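3-hydroxyisobutyrate dehydrogenase (Thermus thermophilus, PDB 2CVZ) catalyses the NADP-dependent oxidation of 3-hydroxyisobutyrate to methylmalonate semialdehyde, a step in the breakdown of valine. Local coordinates at residues C[219-224]-C[276-281]; C[186-191]-C[284-289]; C[56-61]-C[85-90]; C[110-115]-C[133-138]; C[170-175]-C[207-212]. All coordinates share one frame; numbering follows the deposited sequence.

Contact 1 of 5, residues C[219-224]-C[276-281]; sequences LTRAFP and ALRLLE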
# COMPACT_ATOMS: atom_id res chain seq x y z
N LEU C 219 -20.22 6.99 15.15
CA LEU C 219 -21.52 7.51 14.75
C LEU C 219 -22.11 8.42 15.82
O LEU C 219 -22.77 9.41 15.50
CB LEU C 219 -22.48 6.35 14.45
CG LEU C 219 -22.36 5.70 13.07
CD1 LEU C 219 -20.92 5.29 12.78
CD2 LEU C 219 -23.28 4.49 13.00
N THR C 220 -21.85 8.10 17.08
CA THR C 220 -22.35 8.87 18.22
C THR C 220 -21.51 10.12 18.46
O THR C 220 -21.94 11.04 19.16
CB THR C 220 -22.30 8.04 19.51
OG1 THR C 220 -20.95 7.64 19.76
CG2 THR C 220 -23.18 6.81 19.39
N ARG C 221 -20.31 10.14 17.88
CA ARG C 221 -19.37 11.24 18.04
C ARG C 221 -18.83 11.27 19.46
O ARG C 221 -18.17 12.23 19.87
CB ARG C 221 -20.04 12.59 17.72
CG ARG C 221 -20.80 12.63 16.40
CD ARG C 221 -19.97 12.04 15.27
NE ARG C 221 -18.73 12.76 15.05
CZ ARG C 221 -17.74 12.33 14.26
NH1 ARG C 221 -17.87 11.17 13.63
NH2 ARG C 221 -16.65 13.05 14.11
N ALA C 222 -19.11 10.21 20.21
CA ALA C 222 -18.67 10.10 21.60
C ALA C 222 -17.15 9.99 21.74
O ALA C 222 -16.55 10.65 22.60
CB ALA C 222 -19.34 8.90 22.27
N PHE C 223 -16.54 9.15 20.92
CA PHE C 223 -15.10 8.94 20.95
C PHE C 223 -14.54 8.83 22.36
O PHE C 223 -13.66 9.60 22.76
CB PHE C 223 -14.39 10.06 20.18
CG PHE C 223 -14.57 9.98 18.70
CD1 PHE C 223 -13.96 8.97 17.96
CD2 PHE C 223 -15.36 10.91 18.02
CE1 PHE C 223 -14.13 8.88 16.58
CE2 PHE C 223 -15.54 10.83 16.64
CZ PHE C 223 -14.92 9.81 15.92
N PRO C 224 -15.05 7.87 23.15
CA PRO C 224 -14.55 7.72 24.52
C PRO C 224 -13.09 7.27 24.50
O PRO C 224 -12.65 6.61 23.56
CB PRO C 224 -15.48 6.67 25.11
CG PRO C 224 -15.84 5.83 23.93
CD PRO C 224 -16.09 6.87 22.86
N ALA C 276 -8.54 7.32 15.25
CA ALA C 276 -7.71 7.28 14.05
C ALA C 276 -8.61 7.59 12.85
O ALA C 276 -8.16 8.16 11.86
CB ALA C 276 -7.06 5.90 13.90
N LEU C 277 -9.88 7.21 12.95
CA LEU C 277 -10.82 7.45 11.87
C LEU C 277 -11.08 8.94 11.67
O LEU C 277 -11.55 9.35 10.61
CB LEU C 277 -12.14 6.70 12.13
CG LEU C 277 -12.22 5.30 11.52
CD1 LEU C 277 -11.04 4.47 11.98
CD2 LEU C 277 -13.53 4.62 11.90
N ARG C 278 -10.77 9.75 12.68
CA ARG C 278 -10.96 11.20 12.55
C ARG C 278 -10.08 11.72 11.42
O ARG C 278 -10.42 12.71 10.77
CB ARG C 278 -10.56 11.92 13.85
CG ARG C 278 -11.60 11.89 14.96
CD ARG C 278 -11.10 12.74 16.12
NE ARG C 278 -12.01 12.80 17.26
CZ ARG C 278 -13.15 13.47 17.29
NH1 ARG C 278 -13.55 14.16 16.23
NH2 ARG C 278 -13.89 13.47 18.38
N LEU C 279 -8.95 11.07 11.19
CA LEU C 279 -8.04 11.48 10.12
C LEU C 279 -8.72 11.30 8.77
O LEU C 279 -8.57 12.13 7.87
CB LEU C 279 -6.75 10.65 10.17
CG LEU C 279 -5.68 11.00 9.13
CD1 LEU C 279 -5.37 12.49 9.18
CD2 LEU C 279 -4.43 10.18 9.39
N LEU C 280 -9.48 10.21 8.63
CA LEU C 280 -10.19 9.94 7.39
C LEU C 280 -11.32 10.95 7.23
O LEU C 280 -11.62 11.38 6.11
CB LEU C 280 -10.76 8.52 7.41
CG LEU C 280 -9.71 7.40 7.39
CD1 LEU C 280 -10.38 6.05 7.59
CD2 LEU C 280 -8.96 7.44 6.07
N GLU C 281 -11.95 11.33 8.33
CA GLU C 281 -13.04 12.31 8.29
C GLU C 281 -12.45 13.66 7.91
O GLU C 281 -13.06 14.44 7.19
CB GLU C 281 -13.73 12.41 9.65
CG GLU C 281 -14.32 11.10 10.13
CD GLU C 281 -15.09 11.25 11.43
OE1 GLU C 281 -14.55 11.89 12.36
OE2 GLU C 281 -16.22 10.73 11.52
O HOH W 1 -16.79 15.30 16.61
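The Phe223 ring overlaps the guanidinium group of Arg278 in an off-centre cation-pi contact, with Arg278 CZ 3.9 Å from the ring centroid and 31° off the ring normal. The two planes are inclined by 35°, so the guanidinium leans over the CD2-CE2 side of the ring instead of lying flat on it. An extended chain from CG to NE carries Arg278 across from helix 276-284, and Glu275 holds its NE in a salt bridge. Phe223 also turns CE2 to the middle of the Arg221 guanidinium face, 3.5 Å above that plane. Arg221 forms an end-on, two-nitrogen salt bridge with Glu281: NH1 bonds OE2 at 2.7 Å, while NH2 bonds OE1 at 3.0 Å in a nearly straight line (174°). Bends at chi2 and chi3 curl the arginine chain so that its head faces the helix. Glu281 suits the buried end, since its OE2 also accepts from the backbone N of Ile288 in the C-terminal tail. A methionine in place of Arg221 would probably leave the Glu281 carboxylate without its charged mate and Phe223 CE2 without the flat group it rests on. Water 1 weakly joins Arg221 NH2 to Arg278 NH1, which are 3.9 Å apart. Glu281 and Glu275 probably offset this approach of like charges, helped by the ring under Arg278; the loop after helix 214-219 is thus held to helix 276-284 mainly by charge.

Contact 2 of 5, residues C[186-191]-C[284-289]; sequences LVKQGV and GGVEIR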
# COMPACT_ATOMS: atom_id res chain seq x y z
N LEU C 186 -18.91 5.76 1.46
CA LEU C 186 -20.37 5.62 1.45
C LEU C 186 -21.09 6.90 1.90
O LEU C 186 -22.00 7.37 1.22
CB LEU C 186 -20.80 4.44 2.32
CG LEU C 186 -20.36 3.07 1.80
CD1 LEU C 186 -20.72 1.98 2.80
CD2 LEU C 186 -21.02 2.80 0.45
N VAL C 187 -20.68 7.45 3.04
CA VAL C 187 -21.30 8.67 3.56
C VAL C 187 -21.21 9.80 2.54
O VAL C 187 -22.12 10.59 2.37
CB VAL C 187 -20.65 9.09 4.89
CG1 VAL C 187 -21.19 10.47 5.31
CG2 VAL C 187 -20.96 8.08 5.98
N LYS C 188 -20.05 9.88 1.87
CA LYS C 188 -19.86 10.97 0.91
C LYS C 188 -20.85 10.91 -0.26
O LYS C 188 -21.15 11.91 -0.90
CB LYS C 188 -18.41 10.92 0.41
CG LYS C 188 -17.93 12.28 -0.10
CD LYS C 188 -17.78 13.31 1.03
CE LYS C 188 -17.42 14.70 0.51
NZ LYS C 188 -16.98 15.54 1.62
N GLN C 189 -21.35 9.71 -0.59
CA GLN C 189 -22.32 9.67 -1.69
C GLN C 189 -23.78 9.54 -1.24
O GLN C 189 -24.63 9.06 -1.98
CB GLN C 189 -21.97 8.56 -2.70
CG GLN C 189 -21.76 7.16 -2.08
CD GLN C 189 -21.52 6.15 -3.20
OE1 GLN C 189 -22.41 5.74 -3.93
NE2 GLN C 189 -20.24 5.75 -3.31
N GLY C 190 -24.06 9.98 -0.02
CA GLY C 190 -25.43 9.96 0.48
C GLY C 190 -25.91 8.74 1.24
O GLY C 190 -27.09 8.68 1.60
N VAL C 191 -25.03 7.78 1.48
CA VAL C 191 -25.42 6.58 2.21
C VAL C 191 -25.43 6.83 3.72
O VAL C 191 -24.56 7.53 4.25
CB VAL C 191 -24.45 5.42 1.93
CG1 VAL C 191 -24.85 4.19 2.74
CG2 VAL C 191 -24.44 5.10 0.45
N GLY C 284 -11.73 13.46 4.22
CA GLY C 284 -12.99 13.37 3.51
C GLY C 284 -13.85 14.61 3.59
O GLY C 284 -14.69 14.83 2.72
N GLY C 285 -13.64 15.43 4.62
CA GLY C 285 -14.43 16.63 4.77
C GLY C 285 -15.86 16.32 5.17
O GLY C 285 -16.79 17.05 4.85
N VAL C 286 -16.03 15.20 5.87
CA VAL C 286 -17.35 14.78 6.32
C VAL C 286 -17.20 13.83 7.50
O VAL C 286 -16.20 13.12 7.61
CB VAL C 286 -18.11 14.06 5.18
CG1 VAL C 286 -17.39 12.77 4.82
CG2 VAL C 286 -19.54 13.78 5.60
N GLU C 287 -18.18 13.83 8.39
CA GLU C 287 -18.14 12.96 9.56
C GLU C 287 -18.84 11.64 9.27
O GLU C 287 -19.82 11.59 8.52
CB GLU C 287 -18.81 13.64 10.76
CG GLU C 287 -18.04 14.84 11.29
CD GLU C 287 -18.72 15.50 12.48
OE1 GLU C 287 -18.09 16.40 13.09
OE2 GLU C 287 -19.86 15.13 12.81
N ILE C 288 -18.32 10.56 9.85
CA ILE C 288 -18.92 9.25 9.68
C ILE C 288 -20.02 9.08 10.71
O ILE C 288 -19.77 8.69 11.85
CB ILE C 288 -17.87 8.13 9.87
CG1 ILE C 288 -16.81 8.22 8.77
CG2 ILE C 288 -18.55 6.76 9.83
CD1 ILE C 288 -15.63 7.28 8.99
N ARG C 289 -21.25 9.39 10.31
CA ARG C 289 -22.40 9.26 11.19
C ARG C 289 -23.68 9.58 10.43
O ARG C 289 -23.56 10.13 9.31
CB ARG C 289 -22.29 10.19 12.40
CG ARG C 289 -22.43 11.67 12.09
CD ARG C 289 -22.77 12.42 13.37
NE ARG C 289 -22.75 13.87 13.20
CZ ARG C 289 -23.05 14.74 14.16
NH1 ARG C 289 -23.39 14.31 15.36
NH2 ARG C 289 -22.99 16.05 13.92
OXT ARG C 289 -24.76 9.30 10.97
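The C-terminal tail runs past the last turn of helix 160-188, bringing the CA atoms of Val187 and Ile288 within 6.6 Å of each other. Val187 faces the tail squarely. Its CG1, set anti to the backbone N (chi1 172°), touches Val286 CG2 at 3.7 Å and lies equally far from the carbonyl O of Glu287. Beta-branched valines suit both places, being short and stiff enough to fill the narrow gap between helix and tail. Lys188 reaches along the tail: a bend at chi2 (68°) carries its chain past Val286, with CD 3.8 Å from CG1 of that valine. NZ then donates to Gly284 O at 2.6 Å, in the carbonyl plane. Two helix ends thus lie together. Helix 160-188 closes in a Schellman motif, Val191 N returning to Leu186 O and Gly190, at positive phi, serving as the C-prime residue. Helix 276-284 stops where Gly285 also takes positive phi, a conformation that a residue without CB adopts easily. The ammonium group sits at the carbonyl end of this second helix, where its charge would probably be stabilised by the helix dipole. A leucine in place of Lys188 is likely to leave Gly284 O without this donor and the start of the tail less firmly anchored. On the subunit interface, Gln189 OE1 accepts from Arg98 of the second subunit, while Leu186 packs on its Ile167.

Contact 3 of 5, residues C[56-61]-C[85-90]; sequences ARVIFT and YWVDAT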
# COMPACT_ATOMS: atom_id res chain seq x y z
N ALA C 56 4.00 -11.48 47.42
CA ALA C 56 3.01 -12.28 46.70
C ALA C 56 3.52 -13.56 46.07
O ALA C 56 4.70 -13.67 45.71
CB ALA C 56 2.33 -11.41 45.63
N ARG C 57 2.62 -14.53 45.93
CA ARG C 57 2.92 -15.81 45.31
C ARG C 57 2.82 -15.58 43.80
O ARG C 57 3.51 -16.22 43.01
CB ARG C 57 1.90 -16.87 45.74
CG ARG C 57 1.93 -18.15 44.92
CD ARG C 57 3.21 -18.94 45.14
NE ARG C 57 3.28 -19.49 46.49
CZ ARG C 57 4.29 -20.23 46.95
NH1 ARG C 57 5.32 -20.51 46.17
NH2 ARG C 57 4.25 -20.70 48.19
N VAL C 58 1.94 -14.66 43.42
CA VAL C 58 1.74 -14.32 42.02
C VAL C 58 1.72 -12.80 41.86
O VAL C 58 0.92 -12.11 42.48
CB VAL C 58 0.42 -14.88 41.47
CG1 VAL C 58 0.31 -14.59 39.98
CG2 VAL C 58 0.34 -16.38 41.73
N ILE C 59 2.63 -12.30 41.03
CA ILE C 59 2.73 -10.88 40.76
C ILE C 59 2.19 -10.60 39.36
O ILE C 59 2.57 -11.28 38.41
CB ILE C 59 4.20 -10.40 40.83
CG1 ILE C 59 4.73 -10.56 42.26
CG2 ILE C 59 4.30 -8.95 40.38
CD1 ILE C 59 6.19 -10.21 42.41
N PHE C 60 1.30 -9.61 39.25
CA PHE C 60 0.73 -9.23 37.95
C PHE C 60 1.22 -7.85 37.55
O PHE C 60 1.40 -6.98 38.40
CB PHE C 60 -0.79 -9.16 38.00
CG PHE C 60 -1.48 -10.47 38.22
CD1 PHE C 60 -1.57 -11.02 39.49
CD2 PHE C 60 -2.08 -11.13 37.15
CE1 PHE C 60 -2.26 -12.22 39.70
CE2 PHE C 60 -2.77 -12.33 37.35
CZ PHE C 60 -2.86 -12.87 38.62
N THR C 61 1.41 -7.65 36.25
CA THR C 61 1.81 -6.35 35.74
C THR C 61 1.03 -6.04 34.48
O THR C 61 0.74 -6.92 33.68
CB THR C 61 3.32 -6.28 35.40
OG1 THR C 61 3.69 -7.41 34.60
CG2 THR C 61 4.16 -6.25 36.67
N TYR C 85 5.44 -16.42 40.87
CA TYR C 85 5.07 -16.36 39.47
C TYR C 85 4.85 -14.92 39.06
O TYR C 85 4.32 -14.12 39.83
CB TYR C 85 3.80 -17.18 39.22
CG TYR C 85 4.00 -18.67 39.43
CD1 TYR C 85 4.55 -19.46 38.42
CD2 TYR C 85 3.66 -19.27 40.63
CE1 TYR C 85 4.76 -20.82 38.61
CE2 TYR C 85 3.87 -20.64 40.83
CZ TYR C 85 4.41 -21.40 39.82
OH TYR C 85 4.61 -22.75 40.01
N TRP C 86 5.26 -14.60 37.84
CA TRP C 86 5.10 -13.25 37.31
C TRP C 86 4.21 -13.34 36.09
O TRP C 86 4.62 -13.85 35.04
CB TRP C 86 6.46 -12.66 36.92
CG TRP C 86 6.43 -11.19 36.64
CD1 TRP C 86 5.64 -10.54 35.73
CD2 TRP C 86 7.21 -10.17 37.28
NE1 TRP C 86 5.88 -9.19 35.76
CE2 TRP C 86 6.84 -8.93 36.71
CE3 TRP C 86 8.19 -10.18 38.28
CZ2 TRP C 86 7.41 -7.72 37.10
CZ3 TRP C 86 8.76 -8.97 38.68
CH2 TRP C 86 8.36 -7.76 38.09
N VAL C 87 2.97 -12.86 36.23
CA VAL C 87 2.00 -12.88 35.14
C VAL C 87 1.99 -11.49 34.52
O VAL C 87 1.49 -10.54 35.11
CB VAL C 87 0.59 -13.24 35.66
CG1 VAL C 87 -0.42 -13.22 34.52
CG2 VAL C 87 0.63 -14.62 36.31
N ASP C 88 2.55 -11.38 33.32
CA ASP C 88 2.64 -10.10 32.64
C ASP C 88 1.54 -9.87 31.60
O ASP C 88 1.56 -10.44 30.51
CB ASP C 88 4.02 -9.99 31.98
CG ASP C 88 4.29 -8.61 31.41
OD1 ASP C 88 3.63 -7.65 31.86
OD2 ASP C 88 5.17 -8.50 30.54
N ALA C 89 0.58 -9.01 31.96
CA ALA C 89 -0.55 -8.69 31.09
C ALA C 89 -0.24 -7.54 30.13
O ALA C 89 -1.11 -7.08 29.39
CB ALA C 89 -1.79 -8.36 31.93
N THR C 90 1.00 -7.06 30.17
CA THR C 90 1.42 -5.99 29.28
C THR C 90 1.42 -6.56 27.87
O THR C 90 1.66 -7.75 27.69
CB THR C 90 2.87 -5.54 29.58
OG1 THR C 90 2.97 -5.07 30.93
CG2 THR C 90 3.31 -4.44 28.62
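Strands 58-61 and 85-88 lie side by side in parallel, Val58 paired with Tyr85 and Thr61 with Asp88, and five backbone bonds join the two segments. Tyr85 N and Val87 N give to Arg57 O and Ile59 O, Ile59 N and Thr61 N give to Tyr85 O and Val87 O, and Ala89 N closes the series on Thr61 O at 2.7 Å. Polar side chains gather at the carboxyl end. Thr61 OG1 stands between the backbone N and the carbonyl carbon (chi1 49°), from where it accepts from Trp86 NE1 at 3.1 Å and donates to Asp88 OD1 at 2.8 Å. Threonine suits the spot because its hydroxyl can do both, while CG2 rests 3.6 Å from Trp86 CZ2. Asp88 OD1 receives two more donors from Thr90: OG1, 2.8 Å away on the syn side, and the backbone N at 3.2 Å, which makes an Asx turn. OD2 is taken by Tyr111 OH, leaving this buried carboxylate well supplied. The same turn places Thr90 beside the bound NADPH. On the other side of the strands Val58 CG1 touches Val87 CG2, and the Phe60 ring lies alongside Val87. This is a Rossmann-type beta-alpha-beta crossover: helix 66-76 links the strands and covers Trp86, helix 136-142 covers Tyr85 and Val87, and the pair is flanked in the sheet by strands 4-7 and 110-117.

Contact 4 of 5, residues C[110-115]-C[133-138]; sequences TYLDAP and GGPEEA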
# COMPACT_ATOMS: atom_id res chain seq x y z
N THR C 110 9.02 -17.54 37.96
CA THR C 110 8.57 -18.00 36.65
C THR C 110 7.71 -16.96 35.95
O THR C 110 6.61 -16.63 36.39
CB THR C 110 7.78 -19.30 36.77
OG1 THR C 110 8.61 -20.30 37.38
CG2 THR C 110 7.32 -19.79 35.40
N TYR C 111 8.24 -16.44 34.84
CA TYR C 111 7.54 -15.43 34.04
C TYR C 111 6.64 -16.08 33.00
O TYR C 111 6.96 -17.11 32.42
CB TYR C 111 8.56 -14.54 33.32
CG TYR C 111 7.96 -13.52 32.37
CD1 TYR C 111 7.69 -12.22 32.79
CD2 TYR C 111 7.66 -13.86 31.05
CE1 TYR C 111 7.15 -11.27 31.92
CE2 TYR C 111 7.11 -12.92 30.17
CZ TYR C 111 6.86 -11.63 30.61
OH TYR C 111 6.35 -10.69 29.74
N LEU C 112 5.49 -15.44 32.78
CA LEU C 112 4.53 -15.91 31.79
C LEU C 112 3.95 -14.69 31.11
O LEU C 112 3.54 -13.75 31.79
CB LEU C 112 3.38 -16.67 32.46
CG LEU C 112 3.69 -18.00 33.16
CD1 LEU C 112 2.44 -18.53 33.82
CD2 LEU C 112 4.22 -19.00 32.15
N ASP C 113 3.96 -14.65 29.78
CA ASP C 113 3.35 -13.51 29.13
C ASP C 113 1.87 -13.82 29.07
O ASP C 113 1.46 -14.89 28.63
CB ASP C 113 3.93 -13.23 27.72
CG ASP C 113 4.25 -14.48 26.93
OD1 ASP C 113 4.02 -14.47 25.70
OD2 ASP C 113 4.77 -15.46 27.51
N ALA C 114 1.06 -12.88 29.54
CA ALA C 114 -0.38 -13.07 29.56
C ALA C 114 -1.14 -11.84 29.09
O ALA C 114 -2.00 -11.32 29.81
CB ALA C 114 -0.82 -13.47 30.97
N PRO C 115 -0.84 -11.35 27.88
CA PRO C 115 -1.54 -10.17 27.37
C PRO C 115 -3.03 -10.48 27.24
O PRO C 115 -3.43 -11.65 27.18
CB PRO C 115 -0.86 -9.91 26.03
CG PRO C 115 -0.39 -11.27 25.61
CD PRO C 115 0.14 -11.85 26.90
N GLY C 133 1.76 -17.55 27.49
CA GLY C 133 2.98 -18.04 26.90
C GLY C 133 3.88 -18.47 28.04
O GLY C 133 4.16 -17.68 28.94
N GLY C 134 4.31 -19.73 28.03
CA GLY C 134 5.18 -20.21 29.09
C GLY C 134 5.03 -21.71 29.33
O GLY C 134 4.35 -22.38 28.56
N PRO C 135 5.66 -22.25 30.38
CA PRO C 135 5.60 -23.68 30.73
C PRO C 135 4.19 -24.16 31.08
O PRO C 135 3.43 -23.45 31.74
CB PRO C 135 6.56 -23.79 31.92
CG PRO C 135 7.53 -22.67 31.69
CD PRO C 135 6.61 -21.55 31.26
N GLU C 136 3.86 -25.37 30.65
CA GLU C 136 2.55 -25.95 30.92
C GLU C 136 2.26 -26.03 32.41
O GLU C 136 1.13 -25.78 32.85
CB GLU C 136 2.47 -27.36 30.33
CG GLU C 136 2.90 -27.45 28.88
CD GLU C 136 2.72 -28.85 28.31
OE1 GLU C 136 3.25 -29.81 28.91
OE2 GLU C 136 2.05 -28.98 27.27
N GLU C 137 3.27 -26.38 33.19
CA GLU C 137 3.13 -26.50 34.64
C GLU C 137 2.76 -25.16 35.28
O GLU C 137 1.87 -25.10 36.13
CB GLU C 137 4.43 -27.03 35.25
CG GLU C 137 4.80 -28.43 34.78
CD GLU C 137 5.29 -28.48 33.34
OE1 GLU C 137 5.37 -29.59 32.78
OE2 GLU C 137 5.61 -27.41 32.77
N ALA C 138 3.45 -24.10 34.87
CA ALA C 138 3.17 -22.77 35.41
C ALA C 138 1.77 -22.32 35.00
O ALA C 138 1.04 -21.76 35.81
CB ALA C 138 4.21 -21.78 34.91
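Asp113 O accepts from Gly133 N at 2.9 Å, and the return bond from Asp113 N to Gly133 O, at 3.2 Å, completes a single antiparallel hydrogen-bonded pair. The same Gly133 O also receives a CA-H contact from Leu112. Asp113 folds its carboxylate back against this pair, chi1 of 37° holding CG between the backbone N and the carbonyl carbon. Its OD2 consequently comes within 2.7 Å of Gly133 O, an acceptor beside an acceptor; the backbone N of Gly159, just before helix 160-188, binds OD2, and that of His162, at the start of the helix, binds OD1, so both oxygens are satisfied. Glycine suits position 133, since a CB there would collide with OD2. Gly134 is pressed just as closely: Leu112 CD2 lies 3.4 Å from its CA, tighter than ordinary carbon contact, and any side chain would strike that methyl. The leucine then spreads its branches over the turn and the helix after it. CD2 meets Pro135 CD at 3.6 Å, and CD1 reaches Ala138 CB at 3.9 Å. Ala138, small enough to let the helix settle on the strand, also takes Thr110 CG2 at 3.7 Å. Pro135 holds the N-cap position of helix 136-142. Strand 128-133, antiparallel to 110-117, leads through the two glycines into helix 136-142, an extension beyond the parallel core of the Rossmann-type coenzyme domain.

Contact 5 of 5, residues C[170-175]-C[207-212]; sequences ALLAVN and SNATEN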
# COMPACT_ATOMS: atom_id res chain seq x y z
N ALA C 170 -3.13 -6.23 15.21
CA ALA C 170 -2.85 -5.82 13.84
C ALA C 170 -4.12 -6.08 13.03
O ALA C 170 -4.49 -5.28 12.16
CB ALA C 170 -1.68 -6.62 13.27
N LEU C 171 -4.81 -7.18 13.31
CA LEU C 171 -6.04 -7.48 12.59
C LEU C 171 -7.11 -6.46 12.94
O LEU C 171 -7.84 -5.99 12.07
CB LEU C 171 -6.52 -8.89 12.90
CG LEU C 171 -5.59 -10.04 12.49
CD1 LEU C 171 -6.33 -11.36 12.64
CD2 LEU C 171 -5.14 -9.85 11.04
N LEU C 172 -7.20 -6.11 14.22
CA LEU C 172 -8.18 -5.11 14.66
C LEU C 172 -7.91 -3.80 13.91
O LEU C 172 -8.82 -3.17 13.39
CB LEU C 172 -8.07 -4.89 16.17
CG LEU C 172 -8.86 -3.76 16.86
CD1 LEU C 172 -8.15 -2.45 16.65
CD2 LEU C 172 -10.29 -3.71 16.33
N ALA C 173 -6.63 -3.42 13.85
CA ALA C 173 -6.23 -2.18 13.18
C ALA C 173 -6.68 -2.16 11.72
O ALA C 173 -7.27 -1.19 11.25
CB ALA C 173 -4.71 -2.00 13.27
N VAL C 174 -6.39 -3.24 11.00
CA VAL C 174 -6.78 -3.33 9.60
C VAL C 174 -8.29 -3.30 9.44
O VAL C 174 -8.84 -2.56 8.62
CB VAL C 174 -6.24 -4.62 8.96
CG1 VAL C 174 -6.91 -4.84 7.61
CG2 VAL C 174 -4.74 -4.53 8.78
N ASN C 175 -8.99 -4.10 10.24
CA ASN C 175 -10.44 -4.15 10.17
C ASN C 175 -11.07 -2.79 10.39
O ASN C 175 -11.94 -2.36 9.64
CB ASN C 175 -10.99 -5.14 11.20
CG ASN C 175 -10.52 -6.56 10.95
OD1 ASN C 175 -9.96 -6.88 9.90
ND2 ASN C 175 -10.77 -7.44 11.92
N SER C 207 -17.06 -7.27 11.50
CA SER C 207 -15.91 -7.53 12.34
C SER C 207 -16.22 -6.90 13.69
O SER C 207 -17.18 -6.15 13.82
CB SER C 207 -14.65 -6.88 11.76
OG SER C 207 -14.77 -5.47 11.74
N ASN C 208 -15.42 -7.22 14.70
CA ASN C 208 -15.63 -6.63 16.02
C ASN C 208 -15.58 -5.11 15.88
O ASN C 208 -16.27 -4.39 16.60
CB ASN C 208 -14.54 -7.10 16.98
CG ASN C 208 -14.47 -6.24 18.24
OD1 ASN C 208 -15.41 -6.19 19.02
ND2 ASN C 208 -13.34 -5.56 18.43
N ALA C 209 -14.78 -4.62 14.94
CA ALA C 209 -14.65 -3.18 14.71
C ALA C 209 -15.97 -2.55 14.25
O ALA C 209 -16.36 -1.50 14.76
CB ALA C 209 -13.55 -2.90 13.68
N THR C 210 -16.64 -3.18 13.29
CA THR C 210 -17.90 -2.64 12.80
C THR C 210 -19.06 -2.92 13.75
O THR C 210 -20.03 -2.17 13.79
CB THR C 210 -18.27 -3.22 11.41
OG1 THR C 210 -18.48 -4.64 11.52
CG2 THR C 210 -17.18 -2.94 10.40
N GLU C 211 -18.94 -3.98 14.53
CA GLU C 211 -20.00 -4.36 15.46
C GLU C 211 -19.99 -3.63 16.79
O GLU C 211 -21.03 -3.17 17.26
CB GLU C 211 -19.94 -5.87 15.75
CG GLU C 211 -20.02 -6.78 14.55
CD GLU C 211 -19.83 -8.25 14.92
OE1 GLU C 211 -18.77 -8.58 15.50
OE2 GLU C 211 -20.73 -9.06 14.64
N ASN C 212 -18.81 -3.52 17.40
CA ASN C 212 -18.71 -2.93 18.73
C ASN C 212 -17.88 -1.67 18.95
O ASN C 212 -17.76 -1.22 20.09
CB ASN C 212 -18.22 -4.01 19.70
CG ASN C 212 -18.98 -5.31 19.55
OD1 ASN C 212 -20.21 -5.33 19.65
ND2 ASN C 212 -18.27 -6.39 19.29
O HOH W 2 -12.13 -6.79 14.53
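The Asn175 amide has Ser207 CB above its plane at the ND2 end, 3.9 Å from that nitrogen, while in the plane itself ND2 donates to water 2 at 3.0 Å. This amide lies where the long helix 160-188 meets the capping box that opens the short helix 208-212, the local axes crossing at -63° and 9.6 Å apart. The second flat group, the Asn208 amide, turns its ND2 end toward the methyl CD2 of Leu172, and its OD1 accepts from Asn212 ND2 along an almost straight line (178°) lying in the Asn212 amide plane. In the capping box Ser207, the N-cap, places OG between its backbone N and carbonyl carbon (chi1 64°), from which it accepts weakly from Thr210 N; in return Ser207 N donates to Thr210 OG1 at 3.0 Å. A serine suits this position, its short side chain reaching the first turn while remaining small enough to sit against Asn175. Ala209 CB lies 4.1 Å from Asn175 C, so little more than a methyl would fit this close to the backbone of the longer helix; Leu172 CD2 also approaches it. The subunit interface runs through the contact. Asn208 ND2 donates to Ser204 O of the second subunit, and Val174 packs on Val174 of that subunit, so both helices lie at the boundary between two copies. Water 2, held by Asn175 ND2, also accepts weakly from Ala209 N at 3.4 Å, bridging the long helix to a backbone amide in the first turn of the short one.

The five contacts fall into two groups. Contacts 3 and 4 are buried in the coenzyme-binding domain and share one sheet through neighbouring strands 85-88 and 110-117; Asp88 and Tyr111 join them directly. Backbone bonds dominate contact 3, while contact 4 adds a leucine packed on a turn and helix. Contacts 1, 2 and 5 belong to the helical half. Contact 1 nests within the loop that contact 2 closes, and they meet at Glu281 and Ile288; both are partly buried, but contact 1 rests on a salt bridge and cation-pi, contact 2 on two valines and one lysine. Contact 5, fully buried, shares helix 160-188 with contact 2, yet depends on small residues, amides and a water. Both of these reach the second subunit. Contacts 2 and 3, on opposite sides of the chain's centre, have centres about 46 Å apart.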